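Long-range contacts in arylsulfatase (PDB 7AJ0), which probably hydrolyses sulfate esters of the polysaccharide fucoidan, as an exo-acting, calcium-binding bacterial sulfatase assembled into a hexamer: residues D241-R245 / I301-L305; N275-Y281 / V291-E297. One frame throughout, in Å; residues are numbered along the deposited sequence.

Contact 1: residues D241-R245 / I301-L305; sequences DQVLR and ITGEL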
loop_
_atom_site.group_PDB
_atom_site.type_symbol
_atom_site.label_atom_id
_atom_site.label_comp_id
_atom_site.label_asym_id
_atom_site.label_seq_id
_atom_site.Cartn_x
_atom_site.Cartn_y
_atom_site.Cartn_z
ATOM N N ASP A 241 -0.211 -22.448 36.195
ATOM C CA ASP A 241 0.051 -21.262 37.005
ATOM C C ASP A 241 -0.471 -21.392 38.429
ATOM O O ASP A 241 -0.031 -20.639 39.305
ATOM C CB ASP A 241 -0.549 -20.025 36.333
ATOM C CG ASP A 241 0.422 -19.357 35.376
ATOM O OD1 ASP A 241 1.484 -18.889 35.843
ATOM O OD2 ASP A 241 0.141 -19.317 34.158
ATOM N N GLN A 242 -1.396 -22.321 38.682
ATOM C CA GLN A 242 -1.771 -22.629 40.057
ATOM C C GLN A 242 -0.669 -23.418 40.753
ATOM O O GLN A 242 -0.408 -23.220 41.946
ATOM C CB GLN A 242 -3.083 -23.413 40.084
ATOM C CG GLN A 242 -4.265 -22.681 39.472
ATOM C CD GLN A 242 -4.615 -21.406 40.214
ATOM O OE1 GLN A 242 -4.902 -21.428 41.412
ATOM N NE2 GLN A 242 -4.586 -20.282 39.504
ATOM N N VAL A 243 -0.010 -24.317 40.019
ATOM C CA VAL A 243 1.090 -25.087 40.589
ATOM C C VAL A 243 2.276 -24.182 40.886
ATOM O O VAL A 243 2.924 -24.309 41.932
ATOM C CB VAL A 243 1.478 -26.235 39.640
ATOM C CG1 VAL A 243 2.739 -26.928 40.127
ATOM C CG2 VAL A 243 0.330 -27.218 39.516
ATOM N N LEU A 244 2.585 -23.259 39.972
ATOM C CA LEU A 244 3.670 -22.315 40.217
ATOM C C LEU A 244 3.362 -21.439 41.424
ATOM O O LEU A 244 4.237 -21.184 42.258
ATOM C CB LEU A 244 3.905 -21.453 38.979
ATOM C CG LEU A 244 4.352 -22.192 37.718
ATOM C CD1 LEU A 244 4.339 -21.255 36.520
ATOM C CD2 LEU A 244 5.732 -22.792 37.907
ATOM N N ARG A 245 2.121 -20.962 41.527
ATOM C CA ARG A 245 1.718 -20.180 42.691
ATOM C C ARG A 245 1.968 -20.962 43.974
ATOM O O ARG A 245 2.534 -20.433 44.937
ATOM C CB ARG A 245 0.244 -19.791 42.562
ATOM C CG ARG A 245 -0.297 -18.879 43.656
ATOM C CD ARG A 245 -0.760 -19.638 44.900
ATOM N NE ARG A 245 -1.418 -20.904 44.590
ATOM C CZ ARG A 245 -2.619 -21.018 44.032
ATOM N NH1 ARG A 245 -3.312 -19.936 43.708
ATOM N NH2 ARG A 245 -3.122 -22.219 43.790
ATOM N N ILE A 301 -3.473 -14.343 41.303
ATOM C CA ILE A 301 -2.244 -14.890 41.868
ATOM C C ILE A 301 -1.383 -13.770 42.436
ATOM O O ILE A 301 -0.797 -13.907 43.517
ATOM C CB ILE A 301 -1.492 -15.715 40.807
ATOM C CG1 ILE A 301 -2.274 -16.996 40.501
ATOM C CG2 ILE A 301 -0.085 -16.043 41.276
ATOM C CD1 ILE A 301 -1.840 -17.705 39.230
ATOM N N THR A 302 -1.305 -12.642 41.725
ATOM C CA THR A 302 -0.592 -11.480 42.244
ATOM C C THR A 302 -1.118 -11.082 43.618
ATOM O O THR A 302 -0.343 -10.846 44.552
ATOM C CB THR A 302 -0.719 -10.311 41.264
ATOM O OG1 THR A 302 -0.066 -10.641 40.032
ATOM C CG2 THR A 302 -0.103 -9.043 41.851
ATOM N N GLY A 303 -2.443 -11.001 43.761
ATOM C CA GLY A 303 -3.015 -10.655 45.047
ATOM C C GLY A 303 -2.756 -11.692 46.118
ATOM O O GLY A 303 -2.580 -11.344 47.291
ATOM N N GLU A 304 -2.726 -12.972 45.740
ATOM C CA GLU A 304 -2.456 -14.023 46.714
ATOM C C GLU A 304 -1.032 -13.926 47.251
ATOM O O GLU A 304 -0.800 -14.127 48.449
ATOM C CB GLU A 304 -2.701 -15.396 46.083
ATOM C CG GLU A 304 -4.169 -15.704 45.791
ATOM C CD GLU A 304 -4.346 -16.828 44.778
ATOM O OE1 GLU A 304 -3.356 -17.532 44.489
ATOM O OE2 GLU A 304 -5.475 -17.003 44.263
ATOM N N LEU A 305 -0.067 -13.612 46.384
ATOM C CA LEU A 305 1.314 -13.478 46.836
ATOM C C LEU A 305 1.488 -12.245 47.715
ATOM O O LEU A 305 2.235 -12.280 48.701
ATOM C CB LEU A 305 2.253 -13.422 45.632
ATOM C CG LEU A 305 2.358 -14.711 44.816
ATOM C CD1 LEU A 305 3.249 -14.516 43.595
ATOM C CD2 LEU A 305 2.882 -15.848 45.683
HETATM O O HOH W 1 -5.326 -18.228 41.448
#
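Arg245 lies across Ile301 and reaches Glu304, joining two helix turns that run almost parallel (10°) with their axes 11.2 Å apart. The arginine begins with CB 4.0 Å from Ile301 CG2. CG lies anti to the backbone N (chi1 -176°), which carries the chain toward 301-305, and it packs 3.7 Å from the same Ile301 CG2. CD then passes 3.4 Å from Glu304 OE1, and bends at chi2 and chi3 fold the chain back so that the guanidinium comes round toward Gln242. NE and CZ pass the same OE1 at longer range. At the tip, NH1 makes a salt bridge of 2.5 Å to Glu304 OE1, which stands near the guanidinium edge but tilted from its plane; NH1 comes to the syn side of OE1, somewhat out of the carboxylate plane, in a bent bond. The planes are 40° apart, and the bridge runs through one nitrogen and one oxygen. NH1 and NH2 also give weak hydrogen bonds to Gln242 OE1, one turn back on the same helix. The amide NE2 of that glutamine is held by Glu297 OE2 and donates to a water at 2.9 Å, which donates to Glu304 OE2 at 3.1 Å, closing a ring of polar links between the helices. Beside this network, Ile301 CD1 fits against Asp241 O at 3.4 Å, while the Asp241 carboxylate turns to Lys270. Were an alanine here instead of Arg245, Glu304 would probably lose its charge mate, Gln242 OE1 two weak donors, and the Ile301 CG2 methyl the cover given by CG. Leu244, Ile301 and Leu305 all rest on His266 of strand 262-267: neighbouring parallel helices packed on one side of the central mixed sheet in the alkaline phosphatase-like sulfatase fold.

Contact 2: residues N275-Y281 / V291-E297; sequences NYPAPKY and VRDAMVE
With chi1 at 176°, Glu297 turns CG away from its own amide nitrogen, and the extended chain crosses one face of the Tyr281 ring at about a right angle. Glu297 CB sits over that face, toward its rim, 3.9 Å from the centroid of Tyr281, in a CH-pi contact, and the ring and carboxylate planes are 29° apart. Beyond the ring, Glu297 OE1 accepts the Ala278 N-H through its syn lone pair, at 2.9 Å and nearly straight (167°). Pro277 presses its CG against the helix, 3.6 Å from Ala294 N, with Asp293 CB beside it. Farther back, Asn275 ND2 lies 3.6 Å from Val291 CG2 while donating to Asp335, and Asn275 O is gripped by Arg193 of a neighbouring subunit. Tyr281 O and Asp293 OD2 come within 3.2 Å as two acceptors; the aspartate is instead held by later loop residues, Ser285 and the Gly283 N-H. Between 275-281 and 291-297 the one hydrogen bond is Ala278 N to Glu297 OE1, set among van der Waals contacts. With OE1 taken by a backbone amide and OE2 by Gln242, the buried Glu297 carboxylate has a donor on each oxygen, consistent with its remaining ionised.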
loop_
_atom_site.group_PDB
_atom_site.type_symbol
_atom_site.label_atom_id
_atom_site.label_comp_id
_atom_site.label_asym_id
_atom_site.label_seq_id
_atom_site.Cartn_x
_atom_site.Cartn_y
_atom_site.Cartn_z
ATOM N N ASN A 275 -3.059 -19.957 25.624
ATOM C CA ASN A 275 -3.511 -19.721 26.987
ATOM C C ASN A 275 -4.603 -20.707 27.378
ATOM O O ASN A 275 -5.605 -20.851 26.672
ATOM C CB ASN A 275 -4.023 -18.290 27.144
ATOM C CG ASN A 275 -2.908 -17.301 27.367
ATOM O OD1 ASN A 275 -2.327 -17.241 28.451
ATOM N ND2 ASN A 275 -2.597 -16.516 26.343
ATOM N N TYR A 276 -4.407 -21.376 28.513
ATOM C CA TYR A 276 -5.387 -22.302 29.078
ATOM C C TYR A 276 -5.504 -22.020 30.568
ATOM O O TYR A 276 -4.781 -22.608 31.385
ATOM C CB TYR A 276 -4.999 -23.751 28.803
ATOM C CG TYR A 276 -5.367 -24.190 27.409
ATOM C CD1 TYR A 276 -6.623 -24.711 27.139
ATOM C CD2 TYR A 276 -4.470 -24.064 26.359
ATOM C CE1 TYR A 276 -6.972 -25.105 25.867
ATOM C CE2 TYR A 276 -4.810 -24.454 25.081
ATOM C CZ TYR A 276 -6.063 -24.973 24.840
ATOM O OH TYR A 276 -6.409 -25.364 23.569
ATOM N N PRO A 277 -6.399 -21.115 30.960
ATOM C CA PRO A 277 -6.564 -20.812 32.385
ATOM C C PRO A 277 -7.142 -21.992 33.148
ATOM O O PRO A 277 -7.678 -22.943 32.575
ATOM C CB PRO A 277 -7.537 -19.623 32.394
ATOM C CG PRO A 277 -7.508 -19.076 31.004
ATOM C CD PRO A 277 -7.236 -20.248 30.109
ATOM N N ALA A 278 -7.029 -21.917 34.470
ATOM C CA ALA A 278 -7.621 -22.943 35.313
ATOM C C ALA A 278 -9.135 -22.963 35.110
ATOM O O ALA A 278 -9.741 -21.931 34.802
ATOM C CB ALA A 278 -7.288 -22.689 36.779
ATOM N N PRO A 279 -9.769 -24.131 35.260
ATOM C CA PRO A 279 -11.234 -24.200 35.089
ATOM C C PRO A 279 -12.004 -23.155 35.877
ATOM O O PRO A 279 -13.028 -22.655 35.396
ATOM C CB PRO A 279 -11.564 -25.624 35.565
ATOM C CG PRO A 279 -10.329 -26.409 35.254
ATOM C CD PRO A 279 -9.169 -25.464 35.470
ATOM N N LYS A 280 -11.540 -22.818 37.082
ATOM C CA LYS A 280 -12.170 -21.760 37.863
ATOM C C LYS A 280 -12.418 -20.504 37.037
ATOM O O LYS A 280 -13.423 -19.810 37.233
ATOM C CB LYS A 280 -11.287 -21.408 39.063
ATOM C CG LYS A 280 -11.455 -22.291 40.277
ATOM C CD LYS A 280 -10.177 -22.340 41.124
ATOM C CE LYS A 280 -9.479 -20.985 41.223
ATOM N NZ LYS A 280 -8.283 -21.044 42.120
ATOM N N TYR A 281 -11.508 -20.186 36.117
ATOM C CA TYR A 281 -11.492 -18.891 35.454
ATOM C C TYR A 281 -12.121 -18.904 34.069
ATOM O O TYR A 281 -12.053 -17.891 33.364
ATOM C CB TYR A 281 -10.052 -18.378 35.357
ATOM C CG TYR A 281 -9.417 -18.138 36.702
ATOM C CD1 TYR A 281 -9.823 -17.077 37.498
ATOM C CD2 TYR A 281 -8.415 -18.971 37.180
ATOM C CE1 TYR A 281 -9.251 -16.852 38.731
ATOM C CE2 TYR A 281 -7.836 -18.754 38.410
ATOM C CZ TYR A 281 -8.259 -17.693 39.181
ATOM O OH TYR A 281 -7.685 -17.472 40.407
ATOM N N VAL A 291 -7.371 -15.516 26.673
ATOM C CA VAL A 291 -6.270 -14.645 27.071
ATOM C C VAL A 291 -6.716 -13.640 28.126
ATOM O O VAL A 291 -5.907 -13.198 28.952
ATOM C CB VAL A 291 -5.678 -13.937 25.837
ATOM C CG1 VAL A 291 -6.629 -12.868 25.329
ATOM C CG2 VAL A 291 -4.320 -13.340 26.169
ATOM N N ARG A 292 -7.991 -13.252 28.121
ATOM C CA ARG A 292 -8.485 -12.339 29.146
ATOM C C ARG A 292 -8.777 -13.077 30.448
ATOM O O ARG A 292 -8.499 -12.560 31.536
ATOM C CB ARG A 292 -9.739 -11.617 28.656
ATOM C CG ARG A 292 -9.536 -10.782 27.404
ATOM C CD ARG A 292 -8.656 -9.556 27.644
ATOM N NE ARG A 292 -8.594 -8.723 26.443
ATOM C CZ ARG A 292 -7.565 -8.674 25.598
ATOM N NH1 ARG A 292 -6.471 -9.394 25.812
ATOM N NH2 ARG A 292 -7.630 -7.886 24.536
ATOM N N ASP A 293 -9.352 -14.280 30.353
ATOM C CA ASP A 293 -9.492 -15.124 31.535
ATOM C C ASP A 293 -8.136 -15.360 32.188
ATOM O O ASP A 293 -8.023 -15.376 33.419
ATOM C CB ASP A 293 -10.135 -16.457 31.160
ATOM C CG ASP A 293 -11.589 -16.316 30.751
ATOM O OD1 ASP A 293 -12.157 -15.214 30.912
ATOM O OD2 ASP A 293 -12.164 -17.314 30.266
ATOM N N ALA A 294 -7.094 -15.550 31.373
ATOM C CA ALA A 294 -5.751 -15.727 31.912
ATOM C C ALA A 294 -5.271 -14.471 32.621
ATOM O O ALA A 294 -4.540 -14.557 33.615
ATOM C CB ALA A 294 -4.779 -16.101 30.792
ATOM N N MET A 295 -5.669 -13.297 32.129
ATOM C CA MET A 295 -5.272 -12.053 32.782
ATOM C C MET A 295 -5.913 -11.939 34.160
ATOM O O MET A 295 -5.291 -11.432 35.100
ATOM C CB MET A 295 -5.647 -10.864 31.896
ATOM C CG MET A 295 -4.877 -9.584 32.205
ATOM S SD MET A 295 -3.087 -9.827 32.236
ATOM C CE MET A 295 -2.618 -8.744 33.583
ATOM N N VAL A 296 -7.151 -12.414 34.305
ATOM C CA VAL A 296 -7.794 -12.415 35.615
ATOM C C VAL A 296 -7.085 -13.384 36.555
ATOM O O VAL A 296 -6.923 -13.105 37.749
ATOM C CB VAL A 296 -9.289 -12.751 35.473
ATOM C CG1 VAL A 296 -9.928 -12.951 36.833
ATOM C CG2 VAL A 296 -10.007 -11.644 34.705
ATOM N N GLU A 297 -6.648 -14.534 36.034
ATOM C CA GLU A 297 -5.906 -15.481 36.861
ATOM C C GLU A 297 -4.589 -14.878 37.336
ATOM O O GLU A 297 -4.227 -15.007 38.511
ATOM C CB GLU A 297 -5.660 -16.777 36.086
ATOM C CG GLU A 297 -4.800 -17.798 36.829
ATOM C CD GLU A 297 -4.991 -19.222 36.320
ATOM O OE1 GLU A 297 -5.852 -19.432 35.439
ATOM O OE2 GLU A 297 -4.281 -20.132 36.800
#

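From the N terminus, the first of the four segments is 241-245, on the opening turns of helix 240-258; the chain then runs through strand 262-267 in the central sheet and out into the loop 275-281. It returns as helix 290-311, which gives 291-297 to contact 2 and, about a turn later, 301-305 to contact 1. Contact 2 therefore closes a short loop of nine intervening residues, lying wholly within the longer excursion that contact 1 closes. The two touch directly, through Gln242 of one and Glu297, Lys280 and Tyr281 of the other. Together they tie helix 290-311 to the helix before the strand and to the loop after it.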